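Long-range contacts in phosphoribosylaminoimidazole-succinocarboxamide synthase (Saccharomyces cerevisiae, PDB 2CNQ), which joins 4-carboxy-5-aminoimidazole ribotide to aspartate at the cost of ATP, forming SAICAR in de novo purine biosynthesis: residues A[117-122]-A[157-162]; A[197-202]-A[214-219]; A[122-127]-A[151-156]. All coordinates share one frame; numbering follows the deposited sequence. Where two conformers were deposited one is given.

Interaction 1: A[117-122]-A[157-162]; sequences LEVIVR and PIFTPS. With AMZ (aminoimidazole 4-carboxamide ribonucleotide), chain C.
R122 and I158 face each other as an antiparallel hydrogen-bonded pair, R122 N to I158 O at 2.8 Å and I158 N to R122 O at 2.9 Å. Two residues on, T160 N points almost straight at I120 O, the N-H...O angle being 177°. An isolated bridge joins E118 and S162 through both backbone bonds; between this bridge and the V121-F159 and R122-I158 pairs, V119 forms an inverse gamma turn.

The buried apolar packing lies on the side of V119, V121 and F159. CG1 of V119 lies 3.9 Å from CE2 of F159, CD1 of L117 meets the edge of that ring at CZ, and CD of P161 sits over the ring centre, 3.6 Å above its plane. A192 and A195 of helix 185-209 cover this side. The end of the pair at P157 and I158 is looser, both residues being partly exposed.

The face of R122 carries the polar contacts. OG1 of T160, set between the backbone N and carbonyl carbon (chi1 65°), receives a weak bond from R122 NE at 2.8 Å, with the two side chains crossing at about a right angle. CG2 of I120 lies over one face of the guanidinium, toward its rim. R122 NH1 and NH2 then bond OP2 and OP1 of the nucleotide, each nearly straight, and H140 is a second partner of NH2. Two N-H groups on two phosphate oxygens make a bidentate arginine-phosphate grip, here on the strand next to the edge strand 153-159 of the mixed beta-sheet that lines the nucleotide site of SAICAR synthetase.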
loop_
_atom_site.group_PDB
_atom_site.type_symbol
_atom_site.label_atom_id
_atom_site.label_comp_id
_atom_site.label_asym_id
_atom_site.label_seq_id
_atom_site.Cartn_x
_atom_site.Cartn_y
_atom_site.Cartn_z
ATOM N N LEU A 117 -11.708 -4.215 5.032
ATOM C CA LEU A 117 -10.963 -3.440 5.991
ATOM C C LEU A 117 -9.711 -2.977 5.359
ATOM O O LEU A 117 -9.125 -3.674 4.558
ATOM C CB LEU A 117 -10.541 -4.292 7.173
ATOM C CG LEU A 117 -11.647 -4.902 7.991
ATOM C CD1 LEU A 117 -11.075 -5.909 8.945
ATOM C CD2 LEU A 117 -12.402 -3.829 8.731
ATOM N N GLU A 118 -9.265 -1.817 5.752
ATOM C CA GLU A 118 -7.886 -1.449 5.570
ATOM C C GLU A 118 -7.170 -2.049 6.746
ATOM O O GLU A 118 -7.415 -1.704 7.887
ATOM C CB GLU A 118 -7.692 0.031 5.576
ATOM C CG GLU A 118 -8.525 0.781 4.622
ATOM C CD GLU A 118 -8.267 0.482 3.178
ATOM O OE1 GLU A 118 -8.910 1.178 2.365
ATOM O OE2 GLU A 118 -7.487 -0.383 2.793
ATOM N N VAL A 119 -6.328 -3.011 6.469
ATOM C CA VAL A 119 -5.686 -3.788 7.511
ATOM C C VAL A 119 -4.403 -3.097 7.857
ATOM O O VAL A 119 -3.344 -3.430 7.373
ATOM C CB VAL A 119 -5.507 -5.211 7.056
ATOM C CG1 VAL A 119 -4.814 -6.027 8.106
ATOM C CG2 VAL A 119 -6.854 -5.820 6.708
ATOM N N ILE A 120 -4.532 -2.078 8.674
ATOM C CA ILE A 120 -3.417 -1.268 9.059
ATOM C C ILE A 120 -2.766 -1.872 10.255
ATOM O O ILE A 120 -3.416 -2.271 11.205
ATOM C CB ILE A 120 -3.861 0.135 9.343
ATOM C CG1 ILE A 120 -4.416 0.761 8.089
ATOM C CG2 ILE A 120 -2.761 0.967 9.931
ATOM C CD1 ILE A 120 -5.280 1.944 8.362
ATOM N N VAL A 121 -1.451 -1.941 10.214
ATOM C CA VAL A 121 -0.645 -2.290 11.348
ATOM C C VAL A 121 0.272 -1.153 11.621
ATOM O O VAL A 121 0.892 -0.636 10.727
ATOM C CB VAL A 121 0.152 -3.562 11.123
ATOM C CG1 VAL A 121 0.958 -3.874 12.362
ATOM C CG2 VAL A 121 -0.750 -4.690 10.786
ATOM N N ARG A 122 0.339 -0.784 12.884
ATOM C CA ARG A 122 1.205 0.273 13.325
ATOM C C ARG A 122 2.242 -0.281 14.247
ATOM O O ARG A 122 1.933 -0.828 15.274
ATOM C CB ARG A 122 0.442 1.338 14.032
ATOM C CG ARG A 122 -0.702 1.868 13.226
ATOM C CD ARG A 122 -1.446 2.907 14.003
ATOM N NE ARG A 122 -2.659 3.275 13.325
ATOM C CZ ARG A 122 -2.750 4.215 12.430
ATOM N NH1 ARG A 122 -1.763 5.024 12.174
ATOM N NH2 ARG A 122 -3.885 4.351 11.790
ATOM N N PRO A 157 3.490 -4.248 17.735
ATOM C CA PRO A 157 2.698 -3.641 16.671
ATOM C C PRO A 157 1.254 -3.938 16.854
ATOM O O PRO A 157 0.908 -4.981 17.380
ATOM C CB PRO A 157 3.240 -4.324 15.424
ATOM C CG PRO A 157 4.588 -4.779 15.819
ATOM C CD PRO A 157 4.437 -5.231 17.231
ATOM N N ILE A 158 0.425 -3.022 16.402
ATOM C CA ILE A 158 -0.970 -3.141 16.624
ATOM C C ILE A 158 -1.742 -3.061 15.348
ATOM O O ILE A 158 -1.501 -2.240 14.475
ATOM C CB ILE A 158 -1.459 -2.142 17.624
ATOM C CG1 ILE A 158 -1.112 -0.717 17.305
ATOM C CG2 ILE A 158 -0.923 -2.546 19.012
ATOM C CD1 ILE A 158 -1.791 0.261 18.181
ATOM N N PHE A 159 -2.709 -3.955 15.245
ATOM C CA PHE A 159 -3.713 -3.919 14.223
ATOM C C PHE A 159 -4.702 -2.834 14.540
ATOM O O PHE A 159 -5.317 -2.827 15.582
ATOM C CB PHE A 159 -4.391 -5.263 14.210
ATOM C CG PHE A 159 -5.654 -5.305 13.418
ATOM C CD1 PHE A 159 -6.832 -5.639 14.042
ATOM C CD2 PHE A 159 -5.673 -5.090 12.063
ATOM C CE1 PHE A 159 -7.985 -5.791 13.319
ATOM C CE2 PHE A 159 -6.837 -5.194 11.355
ATOM C CZ PHE A 159 -7.990 -5.562 11.990
ATOM N N THR A 160 -4.844 -1.908 13.608
ATOM C CA THR A 160 -5.685 -0.764 13.789
ATOM C C THR A 160 -6.475 -0.583 12.521
ATOM O O THR A 160 -6.079 0.120 11.619
ATOM C CB THR A 160 -4.901 0.464 14.159
ATOM O OG1 THR A 160 -4.046 0.838 13.088
ATOM C CG2 THR A 160 -4.069 0.249 15.373
ATOM N N PRO A 161 -7.579 -1.267 12.391
ATOM C CA PRO A 161 -8.282 -1.272 11.119
ATOM C C PRO A 161 -8.938 0.016 10.819
ATOM O O PRO A 161 -9.319 0.752 11.694
ATOM C CB PRO A 161 -9.304 -2.374 11.292
ATOM C CG PRO A 161 -9.524 -2.423 12.769
ATOM C CD PRO A 161 -8.197 -2.124 13.387
ATOM N N SER A 162 -9.142 0.239 9.538
ATOM C CA SER A 162 -10.037 1.255 9.107
ATOM C C SER A 162 -11.023 0.655 8.157
ATOM O O SER A 162 -10.805 -0.381 7.569
ATOM C CB SER A 162 -9.269 2.405 8.511
ATOM O OG SER A 162 -9.063 2.191 7.170
HETATM O O5 AMZ C . -4.682 3.495 0.983
HETATM C C6 AMZ C . -5.273 3.584 2.038
HETATM N N2 AMZ C . -6.597 3.618 2.138
HETATM C C3A AMZ C . -4.545 3.631 3.291
HETATM C C7A AMZ C . -3.190 3.647 3.424
HETATM N N3 AMZ C . -2.190 3.544 2.528
HETATM N N1 AMZ C . -5.116 3.705 4.506
HETATM C C5 AMZ C . -4.136 3.750 5.380
HETATM N N AMZ C . -2.950 3.733 4.731
HETATM C C1 AMZ C . -1.652 3.700 5.358
HETATM C C2 AMZ C . -0.989 5.039 5.473
HETATM C C3 AMZ C . -0.099 4.853 6.668
HETATM O O2 AMZ C . 1.046 4.169 6.213
HETATM O O1 AMZ C . -0.304 5.342 4.276
HETATM O O AMZ C . -1.869 3.292 6.680
HETATM C C AMZ C . -0.946 3.941 7.541
HETATM C C4 AMZ C . -1.675 4.646 8.637
HETATM O O3 AMZ C . -2.268 5.818 8.103
HETATM P P AMZ C . -2.956 6.844 9.113
HETATM O OP1 AMZ C . -4.207 6.204 9.617
HETATM O O4 AMZ C . -3.239 8.051 8.250
HETATM O OP2 AMZ C . -2.017 7.141 10.237
#

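Interaction 2: A[197-202]-A[214-219]; sequences KLYSKC and ADTKFE. With AMZ (aminoimidazole 4-carboxamide ribonucleotide), chain C; ADP (adenosine-5'-diphosphate), chain B.
Y199 and L198 of the helix meet F218 and T216 of the strand through apolar contacts, and no hydrogen bond crosses between the two segments. F218 turns an edge to Y199 N, which sits near the ring plane, and its CZ lies 4.1 Å from L198 CB. CG2 of T216 stands 3.7 Å above one face of the F218 ring, toward the rim, and also reaches Y199 CD1 at 4.0 Å. The tyrosine and threonine side chains lie alongside one another, pointing opposite ways. CG of Y199 is anti to the backbone N (chi1 167°), and the hydroxyl bonds I213 O. OG1 of T216 has its partner in S241.

The charged groups of the strand are D215, K217 and E219. D215 OD2 accepts a 2.6 Å bond from the ribose hydroxyl O2 of the nucleotide AMZ, while its OD1 pairs with R242. E219 OE2 accepts ADP O2', also at 2.6 Å. K217 CB lies 3.5 Å from AMZ N; bends at chi2 and chi3 then bring CE to 3.5 Å from AMZ O5. NZ forms a salt bridge with E219 OE1 at 2.8 Å and another with D233. A methionine in place of K217 would probably leave the carboxylates of E219 and D233, already close to each other, without the positive charge between them.

The strand therefore has a largely apolar side against helix 185-209 and a charged side that binds both nucleotides; the lysine probably offsets mutual repulsion among the acids gathered there.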
loop_
_atom_site.group_PDB
_atom_site.type_symbol
_atom_site.label_atom_id
_atom_site.label_comp_id
_atom_site.label_asym_id
_atom_site.label_seq_id
_atom_site.Cartn_x
_atom_site.Cartn_y
_atom_site.Cartn_z
ATOM N N LYS A 197 1.766 -10.314 12.295
ATOM C CA LYS A 197 2.836 -11.221 12.006
ATOM C C LYS A 197 3.585 -10.802 10.763
ATOM O O LYS A 197 4.791 -10.763 10.744
ATOM C CB LYS A 197 2.276 -12.602 11.844
ATOM C CG LYS A 197 3.332 -13.639 11.819
ATOM C CD LYS A 197 2.767 -15.017 11.693
ATOM C CE LYS A 197 2.122 -15.486 12.943
ATOM N NZ LYS A 197 1.931 -16.965 12.894
ATOM N N LEU A 198 2.843 -10.498 9.707
ATOM C CA LEU A 198 3.467 -10.079 8.479
ATOM C C LEU A 198 4.214 -8.809 8.688
ATOM O O LEU A 198 5.338 -8.663 8.264
ATOM C CB LEU A 198 2.450 -9.913 7.375
ATOM C CG LEU A 198 1.649 -11.140 7.012
ATOM C CD1 LEU A 198 0.649 -10.799 5.959
ATOM C CD2 LEU A 198 2.535 -12.263 6.559
ATOM N N TYR A 199 3.585 -7.860 9.322
ATOM C CA TYR A 199 4.235 -6.612 9.575
ATOM C C TYR A 199 5.508 -6.807 10.345
ATOM O O TYR A 199 6.511 -6.247 9.999
ATOM C CB TYR A 199 3.316 -5.670 10.339
ATOM C CG TYR A 199 4.051 -4.506 10.867
ATOM C CD1 TYR A 199 4.304 -3.427 10.088
ATOM C CD2 TYR A 199 4.517 -4.513 12.149
ATOM C CE1 TYR A 199 5.047 -2.374 10.570
ATOM C CE2 TYR A 199 5.258 -3.476 12.640
ATOM C CZ TYR A 199 5.516 -2.407 11.837
ATOM O OH TYR A 199 6.261 -1.429 12.391
ATOM N N SER A 200 5.470 -7.570 11.412
ATOM C CA SER A 200 6.641 -7.712 12.235
ATOM C C SER A 200 7.774 -8.318 11.475
ATOM O O SER A 200 8.905 -7.899 11.638
ATOM C CB SER A 200 6.341 -8.540 13.448
ATOM O OG SER A 200 5.609 -7.748 14.351
ATOM N N LYS A 201 7.497 -9.310 10.664
ATOM C CA LYS A 201 8.537 -9.915 9.877
ATOM C C LYS A 201 9.142 -8.904 8.963
ATOM O O LYS A 201 10.345 -8.824 8.816
ATOM C CB LYS A 201 7.972 -11.066 9.102
ATOM C CG LYS A 201 8.982 -11.734 8.242
ATOM C CD LYS A 201 8.464 -12.958 7.550
ATOM C CE LYS A 201 9.457 -13.459 6.558
ATOM N NZ LYS A 201 9.168 -14.801 6.103
ATOM N N CYS A 202 8.313 -8.129 8.302
ATOM C CA CYS A 202 8.808 -7.144 7.397
ATOM C C CYS A 202 9.512 -6.025 8.112
ATOM O O CYS A 202 10.510 -5.529 7.639
ATOM C CB CYS A 202 7.691 -6.617 6.532
ATOM S SG CYS A 202 6.975 -7.857 5.498
ATOM N N ALA A 214 7.041 2.356 9.846
ATOM C CA ALA A 214 6.290 2.881 10.936
ATOM C C ALA A 214 4.936 2.235 11.027
ATOM O O ALA A 214 4.475 1.881 12.096
ATOM C CB ALA A 214 6.131 4.338 10.788
ATOM N N ASP A 215 4.303 2.102 9.884
ATOM C CA ASP A 215 2.993 1.555 9.790
ATOM C C ASP A 215 2.770 1.165 8.350
ATOM O O ASP A 215 3.540 1.492 7.465
ATOM C CB ASP A 215 1.960 2.531 10.333
ATOM C CG ASP A 215 1.965 3.862 9.682
ATOM O OD1 ASP A 215 1.544 4.798 10.371
ATOM O OD2 ASP A 215 2.312 3.960 8.501
ATOM N N THR A 216 1.703 0.438 8.132
ATOM C CA THR A 216 1.393 0.012 6.806
ATOM C C THR A 216 -0.043 -0.409 6.759
ATOM O O THR A 216 -0.614 -0.780 7.752
ATOM C CB THR A 216 2.285 -1.160 6.395
ATOM O OG1 THR A 216 2.237 -1.323 4.994
ATOM C CG2 THR A 216 1.913 -2.446 7.028
ATOM N N LYS A 217 -0.583 -0.368 5.565
ATOM C CA LYS A 217 -1.897 -0.842 5.269
ATOM C C LYS A 217 -1.805 -2.003 4.364
ATOM O O LYS A 217 -1.310 -1.892 3.258
ATOM C CB LYS A 217 -2.703 0.267 4.635
ATOM C CG LYS A 217 -4.118 -0.117 4.284
ATOM C CD LYS A 217 -4.316 -0.766 2.949
ATOM C CE LYS A 217 -4.109 0.185 1.823
ATOM N NZ LYS A 217 -4.176 -0.470 0.494
ATOM N N PHE A 218 -2.270 -3.132 4.830
ATOM C CA PHE A 218 -2.440 -4.304 4.013
ATOM C C PHE A 218 -3.883 -4.366 3.588
ATOM O O PHE A 218 -4.748 -3.838 4.227
ATOM C CB PHE A 218 -2.138 -5.554 4.802
ATOM C CG PHE A 218 -0.755 -5.679 5.316
ATOM C CD1 PHE A 218 0.323 -5.676 4.473
ATOM C CD2 PHE A 218 -0.537 -5.851 6.651
ATOM C CE1 PHE A 218 1.572 -5.886 4.960
ATOM C CE2 PHE A 218 0.722 -6.046 7.149
ATOM C CZ PHE A 218 1.772 -6.063 6.313
ATOM N N GLU A 219 -4.110 -5.116 2.540
ATOM C CA GLU A 219 -5.408 -5.574 2.189
ATOM C C GLU A 219 -5.378 -7.050 2.097
ATOM O O GLU A 219 -4.447 -7.638 1.587
ATOM C CB GLU A 219 -5.891 -4.989 0.887
ATOM C CG GLU A 219 -6.020 -3.507 0.967
ATOM C CD GLU A 219 -6.715 -2.880 -0.189
ATOM O OE1 GLU A 219 -6.519 -1.662 -0.360
ATOM O OE2 GLU A 219 -7.443 -3.589 -0.901
HETATM O O5 AMZ C . -4.682 3.495 0.983
HETATM C C6 AMZ C . -5.273 3.584 2.038
HETATM N N2 AMZ C . -6.597 3.618 2.138
HETATM C C3A AMZ C . -4.545 3.631 3.291
HETATM C C7A AMZ C . -3.190 3.647 3.424
HETATM N N3 AMZ C . -2.190 3.544 2.528
HETATM N N1 AMZ C . -5.116 3.705 4.506
HETATM C C5 AMZ C . -4.136 3.750 5.380
HETATM N N AMZ C . -2.950 3.733 4.731
HETATM C C1 AMZ C . -1.652 3.700 5.358
HETATM C C2 AMZ C . -0.989 5.039 5.473
HETATM C C3 AMZ C . -0.099 4.853 6.668
HETATM O O2 AMZ C . 1.046 4.169 6.213
HETATM O O1 AMZ C . -0.304 5.342 4.276
HETATM O O AMZ C . -1.869 3.292 6.680
HETATM C C AMZ C . -0.946 3.941 7.541
HETATM C C4 AMZ C . -1.675 4.646 8.637
HETATM O O3 AMZ C . -2.268 5.818 8.103
HETATM P P AMZ C . -2.956 6.844 9.113
HETATM O OP1 AMZ C . -4.207 6.204 9.617
HETATM O O4 AMZ C . -3.239 8.051 8.250
HETATM O OP2 AMZ C . -2.017 7.141 10.237
HETATM P PB ADP B . -7.940 2.638 -4.045
HETATM O O1B ADP B . -6.824 2.508 -3.117
HETATM O O2B ADP B . -9.213 2.187 -3.461
HETATM O O3B ADP B . -8.165 3.925 -4.672
HETATM P PA ADP B . -6.327 1.280 -5.968
HETATM O O1A ADP B . -5.287 0.926 -5.000
HETATM O O2A ADP B . -6.056 2.307 -6.961
HETATM O O3A ADP B . -7.673 1.614 -5.229
HETATM O "O5'" ADP B . -6.787 0.011 -6.770
HETATM C "C5'" ADP B . -6.826 -1.304 -6.264
HETATM C "C4'" ADP B . -8.254 -1.712 -6.056
HETATM O "O4'" ADP B . -8.300 -3.119 -6.279
HETATM C "C3'" ADP B . -8.746 -1.512 -4.656
HETATM O "O3'" ADP B . -10.147 -1.390 -4.650
HETATM C "C2'" ADP B . -8.399 -2.823 -4.004
HETATM O "O2'" ADP B . -9.119 -3.080 -2.840
HETATM C "C1'" ADP B . -8.737 -3.762 -5.099
HETATM N N9 ADP B . -8.099 -5.043 -5.062
HETATM C C8 ADP B . -6.843 -5.301 -4.690
HETATM N N7 ADP B . -6.512 -6.554 -4.861
HETATM C C5 ADP B . -7.615 -7.132 -5.362
HETATM C C6 ADP B . -7.936 -8.439 -5.797
HETATM N N6 ADP B . -7.044 -9.409 -5.758
HETATM N N1 ADP B . -9.177 -8.704 -6.186
HETATM C C2 ADP B . -10.058 -7.712 -6.261
HETATM N N3 ADP B . -9.854 -6.438 -5.961
HETATM C C4 ADP B . -8.632 -6.168 -5.505
#

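Interaction 3: A[122-127]-A[151-156]; sequences RGYITG and SQEFPE. With AMZ (aminoimidazole 4-carboxamide ribonucleotide), chain C.
G123 O accepts F154 N at 2.8 Å, and I125 N gives an equally short bond to Q152 O. S151 N closes the set on I125 O, approaching nearly along the C=O axis, though its N-H...O angle is only 134°. A water links OG1 of T126 to OG of S151, which also bonds E253 O.

Y124 and E153 form a single antiparallel bridge, a non-hydrogen-bonded pair with CA atoms 4.0 Å apart, past the corner that the chain turns at G123 on the way to helix 127-136. G127 CA lies 3.5 Å from OP2 of the nucleotide; a side chain there would clash with the phosphate.

On the paired face, in the conformer given, E153 CG makes a CH-pi contact over the Y124 ring, toward its rim and 4.1 Å from the centroid. The extended glutamate brings its carboxylate to within 15° of parallel with the ring, while S151 O lies at the ring's edge. F154 packs against I125 at about a right angle, its CZ 3.5 Å from I125 CB. The same ring reaches back to R122, CE2 lying 3.7 Å from CB, and V139 touches all three side chains.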
loop_
_atom_site.group_PDB
_atom_site.type_symbol
_atom_site.label_atom_id
_atom_site.label_comp_id
_atom_site.label_asym_id
_atom_site.label_seq_id
_atom_site.Cartn_x
_atom_site.Cartn_y
_atom_site.Cartn_z
ATOM N N ARG A 122 0.339 -0.784 12.884
ATOM C CA ARG A 122 1.205 0.273 13.325
ATOM C C ARG A 122 2.242 -0.281 14.247
ATOM O O ARG A 122 1.933 -0.828 15.274
ATOM C CB ARG A 122 0.442 1.338 14.032
ATOM C CG ARG A 122 -0.702 1.868 13.226
ATOM C CD ARG A 122 -1.446 2.907 14.003
ATOM N NE ARG A 122 -2.659 3.275 13.325
ATOM C CZ ARG A 122 -2.750 4.215 12.430
ATOM N NH1 ARG A 122 -1.763 5.024 12.174
ATOM N NH2 ARG A 122 -3.885 4.351 11.790
ATOM N N GLY A 123 3.482 -0.119 13.875
ATOM C CA GLY A 123 4.561 -0.420 14.778
ATOM C C GLY A 123 4.972 0.742 15.613
ATOM O O GLY A 123 5.563 0.571 16.677
ATOM N N TYR A 124 4.678 1.930 15.137
ATOM C CA TYR A 124 5.126 3.160 15.705
ATOM C C TYR A 124 3.985 4.097 15.633
ATOM O O TYR A 124 3.153 4.040 14.732
ATOM C CB TYR A 124 6.275 3.725 14.910
ATOM C CG TYR A 124 7.481 2.858 14.924
ATOM C CD1 TYR A 124 7.526 1.686 14.197
ATOM C CD2 TYR A 124 8.583 3.208 15.660
ATOM C CE1 TYR A 124 8.636 0.900 14.226
ATOM C CE2 TYR A 124 9.698 2.412 15.674
ATOM C CZ TYR A 124 9.712 1.266 14.968
ATOM O OH TYR A 124 10.802 0.460 14.954
ATOM N N ILE A 125 3.930 5.001 16.591
ATOM C CA ILE A 125 2.796 5.863 16.690
ATOM C C ILE A 125 3.011 7.118 15.911
ATOM O O ILE A 125 3.887 7.906 16.195
ATOM C CB ILE A 125 2.427 6.098 18.143
ATOM C CG1 ILE A 125 1.068 6.741 18.201
ATOM C CG2 ILE A 125 3.458 6.868 18.938
ATOM C CD1 ILE A 125 0.475 6.754 19.568
ATOM N N THR A 126 2.184 7.321 14.905
ATOM C CA THR A 126 2.268 8.461 14.065
ATOM C C THR A 126 0.940 8.645 13.407
ATOM O O THR A 126 0.010 7.909 13.623
ATOM C CB THR A 126 3.405 8.289 13.041
ATOM O OG1 THR A 126 3.589 9.500 12.351
ATOM C CG2 THR A 126 3.130 7.212 12.044
ATOM N N GLY A 127 0.816 9.668 12.615
ATOM C CA GLY A 127 -0.340 9.795 11.788
ATOM C C GLY A 127 -1.587 9.881 12.596
ATOM O O GLY A 127 -1.648 10.543 13.629
ATOM N N SER A 151 6.111 9.135 17.249
ATOM C CA SER A 151 6.917 8.213 16.498
ATOM C C SER A 151 7.473 7.096 17.292
ATOM O O SER A 151 8.194 6.313 16.738
ATOM C CB SER A 151 8.048 8.880 15.726
ATOM O OG SER A 151 7.574 9.991 15.019
ATOM N N GLN A 152 7.159 7.014 18.575
ATOM C CA GLN A 152 7.682 5.963 19.385
ATOM C C GLN A 152 7.115 4.648 18.927
ATOM O O GLN A 152 5.975 4.534 18.482
ATOM C CB GLN A 152 7.353 6.213 20.823
ATOM C CG GLN A 152 7.985 5.237 21.774
ATOM C CD GLN A 152 7.932 5.710 23.188
ATOM O OE1 GLN A 152 7.712 6.882 23.444
ATOM N NE2 GLN A 152 8.099 4.792 24.117
ATOM N N GLU A 153 7.914 3.628 19.114
ATOM C CA GLU A 153 7.501 2.300 18.864
ATOM C C GLU A 153 6.477 1.873 19.882
ATOM O O GLU A 153 6.660 2.097 21.071
ATOM C CB GLU A 153 8.714 1.383 18.924
ATOM C CG GLU A 153 8.475 -0.015 18.431
ATOM C CD GLU A 153 9.753 -0.752 18.069
ATOM O OE1 GLU A 153 9.671 -1.696 17.264
ATOM O OE2 GLU A 153 10.829 -0.385 18.574
ATOM N N PHE A 154 5.410 1.242 19.432
ATOM C CA PHE A 154 4.519 0.602 20.352
ATOM C C PHE A 154 5.226 -0.585 20.969
ATOM O O PHE A 154 6.093 -1.164 20.398
ATOM C CB PHE A 154 3.298 0.105 19.634
ATOM C CG PHE A 154 2.384 1.182 19.194
ATOM C CD1 PHE A 154 1.580 1.837 20.096
ATOM C CD2 PHE A 154 2.293 1.528 17.861
ATOM C CE1 PHE A 154 0.712 2.800 19.684
ATOM C CE2 PHE A 154 1.436 2.491 17.452
ATOM C CZ PHE A 154 0.647 3.138 18.353
ATOM N N PRO A 155 4.784 -1.016 22.134
ATOM C CA PRO A 155 5.386 -2.215 22.706
ATOM C C PRO A 155 5.319 -3.406 21.803
ATOM O O PRO A 155 6.252 -4.185 21.717
ATOM C CB PRO A 155 4.561 -2.442 23.961
ATOM C CG PRO A 155 3.996 -1.140 24.290
ATOM C CD PRO A 155 3.811 -0.391 23.032
ATOM N N GLU A 156 4.194 -3.520 21.111
ATOM C CA GLU A 156 4.009 -4.508 20.090
ATOM C C GLU A 156 3.269 -3.832 18.965
ATOM O O GLU A 156 2.485 -2.949 19.198
ATOM C CB GLU A 156 3.145 -5.645 20.585
ATOM C CG GLU A 156 3.753 -6.466 21.669
ATOM C CD GLU A 156 5.005 -7.167 21.256
ATOM O OE1 GLU A 156 5.194 -7.414 20.055
ATOM O OE2 GLU A 156 5.800 -7.516 22.152
HETATM O O5 AMZ C . -4.682 3.495 0.983
HETATM C C6 AMZ C . -5.273 3.584 2.038
HETATM N N2 AMZ C . -6.597 3.618 2.138
HETATM C C3A AMZ C . -4.545 3.631 3.291
HETATM C C7A AMZ C . -3.190 3.647 3.424
HETATM N N3 AMZ C . -2.190 3.544 2.528
HETATM N N1 AMZ C . -5.116 3.705 4.506
HETATM C C5 AMZ C . -4.136 3.750 5.380
HETATM N N AMZ C . -2.950 3.733 4.731
HETATM C C1 AMZ C . -1.652 3.700 5.358
HETATM C C2 AMZ C . -0.989 5.039 5.473
HETATM C C3 AMZ C . -0.099 4.853 6.668
HETATM O O2 AMZ C . 1.046 4.169 6.213
HETATM O O1 AMZ C . -0.304 5.342 4.276
HETATM O O AMZ C . -1.869 3.292 6.680
HETATM C C AMZ C . -0.946 3.941 7.541
HETATM C C4 AMZ C . -1.675 4.646 8.637
HETATM O O3 AMZ C . -2.268 5.818 8.103
HETATM P P AMZ C . -2.956 6.844 9.113
HETATM O OP1 AMZ C . -4.207 6.204 9.617
HETATM O O4 AMZ C . -3.239 8.051 8.250
HETATM O OP2 AMZ C . -2.017 7.141 10.237
HETATM O O HOH W 1 5.642 -1.944 17.691
HETATM O O HOH W 2 6.559 -2.028 16.618
HETATM O O HOH W 3 12.864 1.210 16.458
HETATM O O HOH W 4 5.488 10.893 13.556
#

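How the interactions relate
From the N terminus, strand 113-122 comes first. Interaction 1 closes a loop of 34 residues by pairing it with strand 153-159, the edge of the mixed sheet. Interaction 3 is nested inside that loop: it starts at the shared R122, turns the corner and meets the beginning of the same strand, 153-159. Interaction 2 follows in series, a tighter closure in which strand 211-223 runs back across helix 185-209. That strand is the other sheet neighbour of 113-122, so V119 and V121 of interaction 1 probably bond to F218 and T216, while A214 O probably bonds to G123 and Y124 of interaction 3. All three contacts border the AMZ nucleotide.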